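PDB 1B06: superoxide dismutase [Fe] from Sulfolobus acidocaldarius, which uses one bound iron per subunit to convert superoxide radicals into hydrogen peroxide and molecular oxygen. Local coordinates for residues L14-K17 with V18-E22; P23-S26 with K27-D31; D50-E53 with K54-G58; R72-T75 with F76-G80; G99-G103 with A104-L108. One frame throughout, in Å; residues are numbered along the deposited sequence.

Contact 1 (L14-K17 with V18-E22); sequences LPYK and VDALE
Across the join between L14-K17 and V18-E22 the chain folds through a type I beta turn, K17 to A20, closed by the bond from A20 N to K17 O at 3.0 Å; the donor stands well above the carbonyl plane, 57° out of it. A second type I turn, D19 to E22, has a long, weak closing bond, so two type I turns follow in succession, overlapping at D19-A20. A20 CB points back at the preceding residues, 3.2 Å from K17 O and 3.8 Å from Y16 CB. The Y16 side chain leaves between its own backbone N and carbonyl carbon, chi1 32°, which sets the ring obliquely beside A20 and lets it cross the L21 side chain at about a right angle, with OH 4.0 Å from L21 CD1. That hydroxyl is hydrogen-bonded to the carbonyl O of W88. One branch of L14, CD2, meets V18 CG1 at 3.8 Å, again nearly perpendicular. One carboxylate oxygen of D19, OD1, comes to 3.4 Å from K17 CB, while the lysine's extended chain carries NZ away. This surface loop precedes helix 27-57 in the alpha-hairpin domain: L14 and L21 rest on I30 of that helix, L14 also touches W88 of helix 67-89, and Y16 and A20 pack on P93 in the loop beyond.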
loop_
_atom_site.group_PDB
_atom_site.type_symbol
_atom_site.label_atom_id
_atom_site.label_comp_id
_atom_site.label_asym_id
_atom_site.label_seq_id
_atom_site.Cartn_x
_atom_site.Cartn_y
_atom_site.Cartn_z
ATOM N N LEU A 14 20.168 22.996 6.912
ATOM C CA LEU A 14 20.811 22.388 5.752
ATOM C C LEU A 14 22.309 22.400 6.045
ATOM O O LEU A 14 22.841 23.397 6.527
ATOM C CB LEU A 14 20.509 23.207 4.492
ATOM C CG LEU A 14 20.458 22.474 3.150
ATOM C CD1 LEU A 14 19.348 21.439 3.164
ATOM C CD2 LEU A 14 20.227 23.470 2.040
ATOM N N PRO A 15 23.010 21.291 5.772
ATOM C CA PRO A 15 24.454 21.219 6.028
ATOM C C PRO A 15 25.345 22.045 5.095
ATOM O O PRO A 15 26.560 22.094 5.278
ATOM C CB PRO A 15 24.772 19.722 5.932
ATOM C CG PRO A 15 23.438 19.028 5.780
ATOM C CD PRO A 15 22.492 20.031 5.222
ATOM N N TYR A 16 24.746 22.695 4.103
ATOM C CA TYR A 16 25.504 23.500 3.148
ATOM C C TYR A 16 24.569 24.515 2.510
ATOM O O TYR A 16 23.389 24.576 2.856
ATOM C CB TYR A 16 26.102 22.599 2.063
ATOM C CG TYR A 16 25.233 21.402 1.757
ATOM C CD1 TYR A 16 24.023 21.553 1.084
ATOM C CD2 TYR A 16 25.590 20.131 2.196
ATOM C CE1 TYR A 16 23.186 20.472 0.862
ATOM C CE2 TYR A 16 24.760 19.038 1.979
ATOM C CZ TYR A 16 23.560 19.215 1.316
ATOM O OH TYR A 16 22.723 18.143 1.122
ATOM N N LYS A 17 25.096 25.311 1.583
ATOM C CA LYS A 17 24.292 26.315 0.897
ATOM C C LYS A 17 23.415 25.615 -0.130
ATOM O O LYS A 17 23.777 24.554 -0.632
ATOM C CB LYS A 17 25.194 27.339 0.217
ATOM C CG LYS A 17 26.006 28.169 1.191
ATOM C CD LYS A 17 26.434 29.488 0.569
ATOM C CE LYS A 17 27.555 30.142 1.368
ATOM N NZ LYS A 17 27.813 31.545 0.932
ATOM N N VAL A 18 22.267 26.209 -0.442
ATOM C CA VAL A 18 21.328 25.602 -1.386
ATOM C C VAL A 18 21.866 25.402 -2.796
ATOM O O VAL A 18 21.256 24.693 -3.595
ATOM C CB VAL A 18 20.016 26.413 -1.484
ATOM C CG1 VAL A 18 19.329 26.451 -0.134
ATOM C CG2 VAL A 18 20.303 27.815 -1.978
ATOM N N ASP A 19 22.999 26.024 -3.107
ATOM C CA ASP A 19 23.583 25.881 -4.434
ATOM C C ASP A 19 24.878 25.082 -4.392
ATOM O O ASP A 19 25.611 25.031 -5.378
ATOM C CB ASP A 19 23.844 27.258 -5.051
ATOM C CG ASP A 19 24.905 28.045 -4.303
ATOM O OD1 ASP A 19 25.283 27.640 -3.185
ATOM O OD2 ASP A 19 25.366 29.075 -4.834
ATOM N N ALA A 20 25.148 24.447 -3.252
ATOM C CA ALA A 20 26.363 23.656 -3.079
ATOM C C ALA A 20 26.407 22.336 -3.860
ATOM O O ALA A 20 27.482 21.756 -4.039
ATOM C CB ALA A 20 26.587 23.382 -1.599
ATOM N N LEU A 21 25.256 21.855 -4.324
ATOM C CA LEU A 21 25.218 20.594 -5.062
ATOM C C LEU A 21 25.195 20.768 -6.580
ATOM O O LEU A 21 25.104 19.790 -7.321
ATOM C CB LEU A 21 24.009 19.766 -4.624
ATOM C CG LEU A 21 23.954 19.411 -3.138
ATOM C CD1 LEU A 21 22.731 18.534 -2.862
ATOM C CD2 LEU A 21 25.230 18.690 -2.738
ATOM N N GLU A 22 25.272 22.010 -7.046
ATOM C CA GLU A 22 25.266 22.271 -8.478
ATOM C C GLU A 22 26.569 21.746 -9.068
ATOM O O GLU A 22 27.590 21.727 -8.387
ATOM C CB GLU A 22 25.135 23.767 -8.735
ATOM C CG GLU A 22 23.916 24.122 -9.551
ATOM C CD GLU A 22 23.223 25.357 -9.037
ATOM O OE1 GLU A 22 23.865 26.115 -8.288
ATOM O OE2 GLU A 22 22.041 25.572 -9.383
#

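Contact 2 (P23-S26 with K27-D31); sequences PYIS and KDIID
The loop P23-S26 runs straight into the first turn of helix 27-57, and S26 is its N-cap residue. Its carbonyl O takes the first full helical bond, from I30 N at 3.2 Å, nearly straight at the hydrogen (172°) and in the carbonyl plane; I29 N gives it a weaker second one. S26 OG, between the backbone N and the carbonyl carbon (chi1 82°), accepts a weak capping bond from I29 N at 3.5 Å. Beside this polar cap lies a small apolar patch. I25 CG2 touches two side chains at the helix start, 3.7 Å from I30 CD1 and 3.8 Å from I29 CG2, and the I25 side chain crosses each of them at about a right angle. I25 precedes the N-cap and I30 is the fourth residue after it, so this pair is a hydrophobic staple. From the loop side, E22 OE2 accepts from K27 N, while Q179 OE1 accepts from S26 N. Two oxygen-bearing side chains, S26 and E22, thus serve amides of the first turn, which have no preceding turn to bond to; the serine oxygen's partial charge and the probable full charge of the E22 carboxylate are both likely to suit the positive end of the helix dipole.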
loop_
_atom_site.group_PDB
_atom_site.type_symbol
_atom_site.label_atom_id
_atom_site.label_comp_id
_atom_site.label_asym_id
_atom_site.label_seq_id
_atom_site.Cartn_x
_atom_site.Cartn_y
_atom_site.Cartn_z
ATOM N N PRO A 23 26.564 21.343 -10.352
ATOM C CA PRO A 23 25.462 21.330 -11.317
ATOM C C PRO A 23 24.568 20.091 -11.280
ATOM O O PRO A 23 23.628 19.985 -12.059
ATOM C CB PRO A 23 26.181 21.430 -12.652
ATOM C CG PRO A 23 27.433 20.620 -12.421
ATOM C CD PRO A 23 27.800 20.811 -10.955
ATOM N N TYR A 24 24.862 19.155 -10.386
ATOM C CA TYR A 24 24.087 17.918 -10.302
ATOM C C TYR A 24 22.641 18.117 -9.867
ATOM O O TYR A 24 21.732 17.480 -10.400
ATOM C CB TYR A 24 24.822 16.941 -9.395
ATOM C CG TYR A 24 26.285 16.874 -9.767
ATOM C CD1 TYR A 24 26.679 16.361 -11.001
ATOM C CD2 TYR A 24 27.269 17.389 -8.923
ATOM C CE1 TYR A 24 28.014 16.369 -11.390
ATOM C CE2 TYR A 24 28.606 17.402 -9.303
ATOM C CZ TYR A 24 28.970 16.890 -10.539
ATOM O OH TYR A 24 30.287 16.898 -10.925
ATOM N N ILE A 25 22.425 18.996 -8.897
ATOM C CA ILE A 25 21.078 19.318 -8.438
ATOM C C ILE A 25 21.041 20.828 -8.253
ATOM O O ILE A 25 21.702 21.369 -7.368
ATOM C CB ILE A 25 20.731 18.636 -7.098
ATOM C CG1 ILE A 25 21.007 17.133 -7.196
ATOM C CG2 ILE A 25 19.261 18.884 -6.759
ATOM C CD1 ILE A 25 20.531 16.339 -5.999
ATOM N N SER A 26 20.273 21.506 -9.098
ATOM C CA SER A 26 20.168 22.961 -9.043
ATOM C C SER A 26 19.658 23.517 -7.714
ATOM O O SER A 26 18.918 22.857 -6.986
ATOM C CB SER A 26 19.270 23.456 -10.180
ATOM O OG SER A 26 17.906 23.340 -9.830
ATOM N N LYS A 27 20.057 24.749 -7.417
ATOM C CA LYS A 27 19.651 25.418 -6.189
ATOM C C LYS A 27 18.148 25.649 -6.160
ATOM O O LYS A 27 17.551 25.738 -5.090
ATOM C CB LYS A 27 20.381 26.756 -6.046
ATOM C CG LYS A 27 20.043 27.765 -7.130
ATOM C CD LYS A 27 21.254 28.628 -7.486
ATOM C CE LYS A 27 21.115 29.262 -8.868
ATOM N NZ LYS A 27 20.096 30.351 -8.892
ATOM N N ASP A 28 17.535 25.743 -7.336
ATOM C CA ASP A 28 16.092 25.952 -7.424
ATOM C C ASP A 28 15.356 24.776 -6.803
ATOM O O ASP A 28 14.308 24.945 -6.178
ATOM C CB ASP A 28 15.657 26.096 -8.879
ATOM C CG ASP A 28 16.099 27.405 -9.490
ATOM O OD1 ASP A 28 16.381 28.356 -8.729
ATOM O OD2 ASP A 28 16.163 27.482 -10.735
ATOM N N ILE A 29 15.908 23.581 -6.985
ATOM C CA ILE A 29 15.312 22.371 -6.445
ATOM C C ILE A 29 15.557 22.294 -4.943
ATOM O O ILE A 29 14.626 22.113 -4.164
ATOM C CB ILE A 29 15.906 21.122 -7.124
ATOM C CG1 ILE A 29 15.293 20.953 -8.517
ATOM C CG2 ILE A 29 15.650 19.891 -6.276
ATOM C CD1 ILE A 29 16.031 19.956 -9.390
ATOM N N ILE A 30 16.815 22.444 -4.546
ATOM C CA ILE A 30 17.188 22.379 -3.140
ATOM C C ILE A 30 16.410 23.369 -2.282
ATOM O O ILE A 30 15.957 23.036 -1.190
ATOM C CB ILE A 30 18.698 22.634 -2.968
ATOM C CG1 ILE A 30 19.484 21.586 -3.753
ATOM C CG2 ILE A 30 19.083 22.567 -1.492
ATOM C CD1 ILE A 30 19.292 20.157 -3.238
ATOM N N ASP A 31 16.254 24.586 -2.782
ATOM C CA ASP A 31 15.533 25.619 -2.053
ATOM C C ASP A 31 14.114 25.197 -1.661
ATOM O O ASP A 31 13.773 25.173 -0.477
ATOM C CB ASP A 31 15.479 26.893 -2.895
ATOM C CG ASP A 31 14.872 28.063 -2.146
ATOM O OD1 ASP A 31 15.215 28.261 -0.961
ATOM O OD2 ASP A 31 14.049 28.785 -2.749
#

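Contact 3 (D50-E53 with K54-G58); sequences DRLE and KLIKG
L52 and I56 meet one turn apart near the C-terminal end of helix 27-57, the first long helix of the alpha-hairpin domain typical of iron and manganese superoxide dismutases. The backbone is regular alpha helix: K54, L55, I56 and K57 donate to the carbonyls four residues back, the bond from I56 N to L52 O measuring 2.9 Å. Helical geometry ends at G58, where phi is positive, a conformation that favours glycine.

The apolar contacts lie on the buried side. I56 CG1 lies against the carbonyl of L52, 3.1 Å from L52 O, and the tip CD1 of I56 reaches L52 CG at 4.2 Å. L52, with CG anti to the backbone N (chi1 -174°), also turns CD1 toward L55 CD2 at 4.3 Å. L52 packs on Q148 and I56 on Y113, both of the second subunit, so an alanine in place of I56 would probably leave a gap beside L52 and take one packing partner from Y113 of that subunit.

The charged side chains point to different surroundings. D50 forms a salt bridge with R8. R51 is shared: NH2 donates to Q64 O of its own chain, and NE makes a salt bridge to D66 of the third subunit. E53 uses OE2 to accept from L6 N. The E53 and K57 side chains run side by side in the same direction, and the lysine bends back at chi2, chi3 and chi4, which brings NZ to 3.8 Å from E53 OE1, a long salt bridge.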
loop_
_atom_site.group_PDB
_atom_site.type_symbol
_atom_site.label_atom_id
_atom_site.label_comp_id
_atom_site.label_asym_id
_atom_site.label_seq_id
_atom_site.Cartn_x
_atom_site.Cartn_y
_atom_site.Cartn_z
ATOM N N ASP A 50 -0.346 17.294 17.956
ATOM C CA ASP A 50 -1.185 18.128 18.800
ATOM C C ASP A 50 -2.527 17.420 19.000
ATOM O O ASP A 50 -3.023 17.312 20.124
ATOM C CB ASP A 50 -1.419 19.487 18.136
ATOM C CG ASP A 50 -0.191 20.370 18.164
ATOM O OD1 ASP A 50 0.654 20.192 19.065
ATOM O OD2 ASP A 50 -0.068 21.245 17.284
ATOM N N ARG A 51 -3.106 16.936 17.902
ATOM C CA ARG A 51 -4.384 16.235 17.951
ATOM C C ARG A 51 -4.284 14.944 18.757
ATOM O O ARG A 51 -5.159 14.648 19.570
ATOM C CB ARG A 51 -4.876 15.921 16.539
ATOM C CG ARG A 51 -5.790 16.983 15.970
ATOM C CD ARG A 51 -6.210 16.652 14.552
ATOM N NE ARG A 51 -7.394 15.796 14.502
ATOM C CZ ARG A 51 -8.609 16.158 14.913
ATOM N NH1 ARG A 51 -8.813 17.367 15.414
ATOM N NH2 ARG A 51 -9.630 15.314 14.806
ATOM N N LEU A 52 -3.222 14.179 18.532
ATOM C CA LEU A 52 -3.039 12.929 19.259
ATOM C C LEU A 52 -2.920 13.210 20.757
ATOM O O LEU A 52 -3.457 12.477 21.589
ATOM C CB LEU A 52 -1.786 12.195 18.762
ATOM C CG LEU A 52 -1.539 10.791 19.341
ATOM C CD1 LEU A 52 -2.777 9.917 19.136
ATOM C CD2 LEU A 52 -0.330 10.154 18.667
ATOM N N GLU A 53 -2.210 14.278 21.094
ATOM C CA GLU A 53 -2.027 14.659 22.485
ATOM C C GLU A 53 -3.379 14.988 23.121
ATOM O O GLU A 53 -3.678 14.551 24.234
ATOM C CB GLU A 53 -1.104 15.870 22.567
ATOM C CG GLU A 53 -0.575 16.157 23.945
ATOM C CD GLU A 53 0.340 17.359 23.961
ATOM O OE1 GLU A 53 -0.150 18.478 23.717
ATOM O OE2 GLU A 53 1.550 17.184 24.212
ATOM N N LYS A 54 -4.192 15.759 22.407
ATOM C CA LYS A 54 -5.514 16.150 22.891
ATOM C C LYS A 54 -6.366 14.912 23.121
ATOM O O LYS A 54 -7.082 14.805 24.119
ATOM C CB LYS A 54 -6.209 17.042 21.865
ATOM C CG LYS A 54 -5.862 18.507 21.975
ATOM C CD LYS A 54 -6.799 19.337 21.111
ATOM C CE LYS A 54 -6.211 20.710 20.808
ATOM N NZ LYS A 54 -5.890 20.871 19.358
ATOM N N LEU A 55 -6.282 13.986 22.172
ATOM C CA LEU A 55 -7.025 12.734 22.220
ATOM C C LEU A 55 -6.644 11.950 23.470
ATOM O O LEU A 55 -7.509 11.438 24.178
ATOM C CB LEU A 55 -6.716 11.918 20.962
ATOM C CG LEU A 55 -7.252 10.504 20.749
ATOM C CD1 LEU A 55 -7.217 10.203 19.264
ATOM C CD2 LEU A 55 -6.405 9.491 21.497
ATOM N N ILE A 56 -5.346 11.871 23.739
ATOM C CA ILE A 56 -4.853 11.153 24.903
ATOM C C ILE A 56 -5.318 11.809 26.207
ATOM O O ILE A 56 -5.698 11.121 27.153
ATOM C CB ILE A 56 -3.312 11.074 24.881
ATOM C CG1 ILE A 56 -2.858 10.215 23.696
ATOM C CG2 ILE A 56 -2.798 10.497 26.196
ATOM C CD1 ILE A 56 -1.358 10.187 23.488
ATOM N N LYS A 57 -5.292 13.138 26.246
ATOM C CA LYS A 57 -5.709 13.891 27.429
ATOM C C LYS A 57 -7.213 13.803 27.654
ATOM O O LYS A 57 -7.681 13.835 28.790
ATOM C CB LYS A 57 -5.328 15.366 27.281
ATOM C CG LYS A 57 -3.836 15.635 27.266
ATOM C CD LYS A 57 -3.493 16.876 28.071
ATOM C CE LYS A 57 -3.351 18.095 27.174
ATOM N NZ LYS A 57 -1.939 18.575 27.117
ATOM N N GLY A 58 -7.967 13.710 26.567
ATOM C CA GLY A 58 -9.411 13.631 26.678
ATOM C C GLY A 58 -10.077 14.911 26.204
ATOM O O GLY A 58 -11.304 15.038 26.246
#

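Contact 4 (R72-T75 with F76-G80); sequences RGLT and FNING
At the edge of the F76 ring, near its plane, lies the carbonyl oxygen of G73, and the ring also meets that of H155 with planes about 40° apart. The amide of N77 comes to the same oxygen: ND2 donates to G73 O at 3.0 Å, with that oxygen 30° out of the amide plane, while N77 N approaches from the opposite face at 3.1 Å. One carbonyl is therefore gripped twice by one residue. N79 repeats the pattern two residues along, its ND2 3.0 Å from T75 O and its backbone N on the other face; its amide is further held by the second subunit, where ND2 gives to H159 O and OD1 accepts from A161 N. A leucine in place of N77 would probably leave G73 O with only the backbone bond from that residue, losing the second donor on the opposite face. T75 OG1 donates to R72 O at 3.2 Å, on the same face as F76 N, and T75 CG2 lies 3.6 Å from N79 ND2. On the remaining side L74 CD2 touches I78 CD1 at 4.0 Å. All this belongs to one stretch of helix 67-89, which leads on to the iron ligand H84, whose ND1 bonds G80 O; N77 packs on Y41, A45 and L48 of helix 27-57, and L74 meets both L48 and Q148 of the second subunit, on which T75 and I78 also pack.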
loop_
_atom_site.group_PDB
_atom_site.type_symbol
_atom_site.label_atom_id
_atom_site.label_comp_id
_atom_site.label_asym_id
_atom_site.label_seq_id
_atom_site.Cartn_x
_atom_site.Cartn_y
_atom_site.Cartn_z
ATOM N N ARG A 72 -2.042 7.195 10.284
ATOM C CA ARG A 72 -1.444 7.087 8.961
ATOM C C ARG A 72 -0.830 8.426 8.530
ATOM O O ARG A 72 0.154 8.464 7.786
ATOM C CB ARG A 72 -2.481 6.616 7.939
ATOM C CG ARG A 72 -1.846 5.938 6.732
ATOM C CD ARG A 72 -2.798 5.009 5.986
ATOM N NE ARG A 72 -2.136 4.385 4.840
ATOM C CZ ARG A 72 -2.133 4.885 3.607
ATOM N NH1 ARG A 72 -2.756 6.027 3.339
ATOM N NH2 ARG A 72 -1.507 4.238 2.634
ATOM N N GLY A 73 -1.408 9.523 9.008
ATOM C CA GLY A 73 -0.880 10.832 8.669
ATOM C C GLY A 73 0.474 11.007 9.319
ATOM O O GLY A 73 1.338 11.717 8.812
ATOM N N LEU A 74 0.660 10.341 10.451
ATOM C CA LEU A 74 1.918 10.425 11.171
ATOM C C LEU A 74 3.059 9.648 10.505
ATOM O O LEU A 74 4.189 10.144 10.488
ATOM C CB LEU A 74 1.726 9.967 12.621
ATOM C CG LEU A 74 1.067 11.026 13.512
ATOM C CD1 LEU A 74 0.592 10.388 14.800
ATOM C CD2 LEU A 74 2.058 12.145 13.810
ATOM N N THR A 75 2.796 8.450 9.963
ATOM C CA THR A 75 3.884 7.705 9.298
ATOM C C THR A 75 4.314 8.472 8.075
ATOM O O THR A 75 5.489 8.505 7.737
ATOM C CB THR A 75 3.511 6.305 8.743
ATOM O OG1 THR A 75 2.097 6.106 8.761
ATOM C CG2 THR A 75 4.218 5.248 9.512
ATOM N N PHE A 76 3.335 9.053 7.395
ATOM C CA PHE A 76 3.599 9.830 6.204
ATOM C C PHE A 76 4.538 10.989 6.526
ATOM O O PHE A 76 5.637 11.096 5.970
ATOM C CB PHE A 76 2.288 10.368 5.629
ATOM C CG PHE A 76 2.483 11.275 4.455
ATOM C CD1 PHE A 76 3.047 10.792 3.276
ATOM C CD2 PHE A 76 2.162 12.624 4.539
ATOM C CE1 PHE A 76 3.297 11.644 2.195
ATOM C CE2 PHE A 76 2.407 13.488 3.463
ATOM C CZ PHE A 76 2.977 12.995 2.291
ATOM N N ASN A 77 4.111 11.844 7.447
ATOM C CA ASN A 77 4.894 13.013 7.827
ATOM C C ASN A 77 6.181 12.752 8.603
ATOM O O ASN A 77 7.209 13.349 8.302
ATOM C CB ASN A 77 4.011 13.983 8.604
ATOM C CG ASN A 77 3.061 14.740 7.703
ATOM O OD1 ASN A 77 3.489 15.502 6.845
ATOM N ND2 ASN A 77 1.768 14.529 7.890
ATOM N N ILE A 78 6.138 11.874 9.600
ATOM C CA ILE A 78 7.339 11.602 10.384
ATOM C C ILE A 78 8.435 10.981 9.521
ATOM O O ILE A 78 9.611 11.326 9.651
ATOM C CB ILE A 78 7.033 10.678 11.584
ATOM C CG1 ILE A 78 6.007 11.351 12.504
ATOM C CG2 ILE A 78 8.316 10.390 12.364
ATOM C CD1 ILE A 78 5.718 10.588 13.791
ATOM N N ASN A 79 8.049 10.057 8.646
ATOM C CA ASN A 79 9.009 9.417 7.755
ATOM C C ASN A 79 9.507 10.458 6.751
ATOM O O ASN A 79 10.689 10.491 6.416
ATOM C CB ASN A 79 8.358 8.240 7.016
ATOM C CG ASN A 79 8.520 6.920 7.764
ATOM O OD1 ASN A 79 9.636 6.510 8.085
ATOM N ND2 ASN A 79 7.401 6.248 8.042
ATOM N N GLY A 80 8.603 11.312 6.280
ATOM C CA GLY A 80 8.995 12.338 5.332
ATOM C C GLY A 80 10.096 13.216 5.906
ATOM O O GLY A 80 11.056 13.571 5.221
#

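Contact 5 (G99-G103 with A104-L108); sequences GKPGG and ALADL
The entry into helix 103-113 is made by the glycine-rich stretch G99-G102 leading to G103, and A106 points its methyl back at that loop. This CB lies 3.4 Å from P101 O and 3.5 Å from G102 CA. The backbone N of A106 donates to G102 O at 3.3 Å, but from far above the carbonyl plane, 66° out of it; D107 N, by contrast, meets G103 O in the carbonyl plane at 3.3 Å. G103 has positive phi, which favours glycine at this entry into the helix. In the C-terminal domain of the iron/manganese superoxide dismutase fold this start is joined to helix 197-205: both carboxylate oxygens of E201 accept first-turn amides, OE2 from A104 N and OE1 from L105 N. On the apolar side the L105 side chain, its CG opposite the amide nitrogen (chi1 -180°), carries CD2 to 4.1 Å from P101 CB, and both side chains lean on W197. K100 bends along its length, laying CE over A106 CB at 3.9 Å. K100 NZ then donates to water 1 at 2.8 Å, and water 1 in turn donates to A106 O at 3.0 Å, bridging lysine and helix backbone.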
loop_
_atom_site.group_PDB
_atom_site.type_symbol
_atom_site.label_atom_id
_atom_site.label_comp_id
_atom_site.label_asym_id
_atom_site.label_seq_id
_atom_site.Cartn_x
_atom_site.Cartn_y
_atom_site.Cartn_z
ATOM N N GLY A 99 32.880 10.092 -5.663
ATOM C CA GLY A 99 34.004 9.186 -5.538
ATOM C C GLY A 99 33.607 7.762 -5.206
ATOM O O GLY A 99 32.516 7.306 -5.548
ATOM N N LYS A 100 34.505 7.062 -4.528
ATOM C CA LYS A 100 34.290 5.679 -4.142
ATOM C C LYS A 100 34.270 5.563 -2.620
ATOM O O LYS A 100 34.926 6.337 -1.927
ATOM C CB LYS A 100 35.423 4.824 -4.713
ATOM C CG LYS A 100 35.162 3.328 -4.696
ATOM C CD LYS A 100 36.151 2.603 -3.794
ATOM C CE LYS A 100 35.517 1.388 -3.135
ATOM N NZ LYS A 100 36.249 0.135 -3.474
ATOM N N PRO A 101 33.508 4.604 -2.075
ATOM C CA PRO A 101 33.483 4.476 -0.616
ATOM C C PRO A 101 34.804 3.936 -0.086
ATOM O O PRO A 101 35.656 3.505 -0.852
ATOM C CB PRO A 101 32.323 3.518 -0.358
ATOM C CG PRO A 101 32.209 2.725 -1.611
ATOM C CD PRO A 101 32.628 3.625 -2.735
ATOM N N GLY A 102 34.971 3.973 1.230
ATOM C CA GLY A 102 36.185 3.473 1.842
ATOM C C GLY A 102 35.836 2.829 3.165
ATOM O O GLY A 102 34.666 2.676 3.488
ATOM N N GLY A 103 36.847 2.440 3.928
ATOM C CA GLY A 103 36.598 1.828 5.219
ATOM C C GLY A 103 35.829 0.526 5.171
ATOM O O GLY A 103 35.884 -0.206 4.188
ATOM N N ALA A 104 35.110 0.244 6.252
ATOM C CA ALA A 104 34.318 -0.970 6.386
ATOM C C ALA A 104 33.252 -1.090 5.310
ATOM O O ALA A 104 32.958 -2.190 4.833
ATOM C CB ALA A 104 33.668 -1.007 7.755
ATOM N N LEU A 105 32.670 0.039 4.925
ATOM C CA LEU A 105 31.629 0.037 3.902
ATOM C C LEU A 105 32.154 -0.483 2.570
ATOM O O LEU A 105 31.525 -1.326 1.939
ATOM C CB LEU A 105 31.050 1.445 3.711
ATOM C CG LEU A 105 29.941 1.560 2.654
ATOM C CD1 LEU A 105 28.763 0.674 3.032
ATOM C CD2 LEU A 105 29.492 3.000 2.535
ATOM N N ALA A 106 33.306 0.022 2.141
ATOM C CA ALA A 106 33.893 -0.410 0.877
ATOM C C ALA A 106 34.230 -1.896 0.930
ATOM O O ALA A 106 34.128 -2.596 -0.072
ATOM C CB ALA A 106 35.148 0.406 0.570
ATOM N N ASP A 107 34.622 -2.373 2.105
ATOM C CA ASP A 107 34.969 -3.777 2.280
ATOM C C ASP A 107 33.741 -4.681 2.182
ATOM O O ASP A 107 33.791 -5.735 1.557
ATOM C CB ASP A 107 35.657 -3.983 3.629
ATOM C CG ASP A 107 35.907 -5.435 3.933
ATOM O OD1 ASP A 107 36.651 -6.079 3.163
ATOM O OD2 ASP A 107 35.357 -5.931 4.939
ATOM N N LEU A 108 32.642 -4.262 2.802
ATOM C CA LEU A 108 31.410 -5.044 2.773
ATOM C C LEU A 108 30.828 -5.076 1.365
ATOM O O LEU A 108 30.311 -6.099 0.925
ATOM C CB LEU A 108 30.378 -4.461 3.748
ATOM C CG LEU A 108 30.617 -4.733 5.239
ATOM C CD1 LEU A 108 29.377 -4.361 6.050
ATOM C CD2 LEU A 108 30.964 -6.198 5.435
HETATM O O HOH W 1 33.838 -1.160 -2.742
#

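In the fold
Contacts 1 and 2 adjoin at the start of helix 27-57, where D19 CB packs on K27 CB; contact 1 is a surface turn, whereas contacts 2 to 5 are partly buried. Contacts 3 and 4 lie farther along the hairpin, on helices 27-57 and 67-89, meet where L52 CD2 packs on L74 CD1, and both reach the second subunit. Contact 3 brings charged groups, some pairing within the chain and some with the third subunit, whereas contact 4, nearer the chain centre, pairs amide side chains with helix carbonyls. Contact 5 stands apart in the C-terminal domain, its centre about 46 Å from that of contact 3; like contact 2 it starts a helix, but a carboxylate from a distant helix takes its amides.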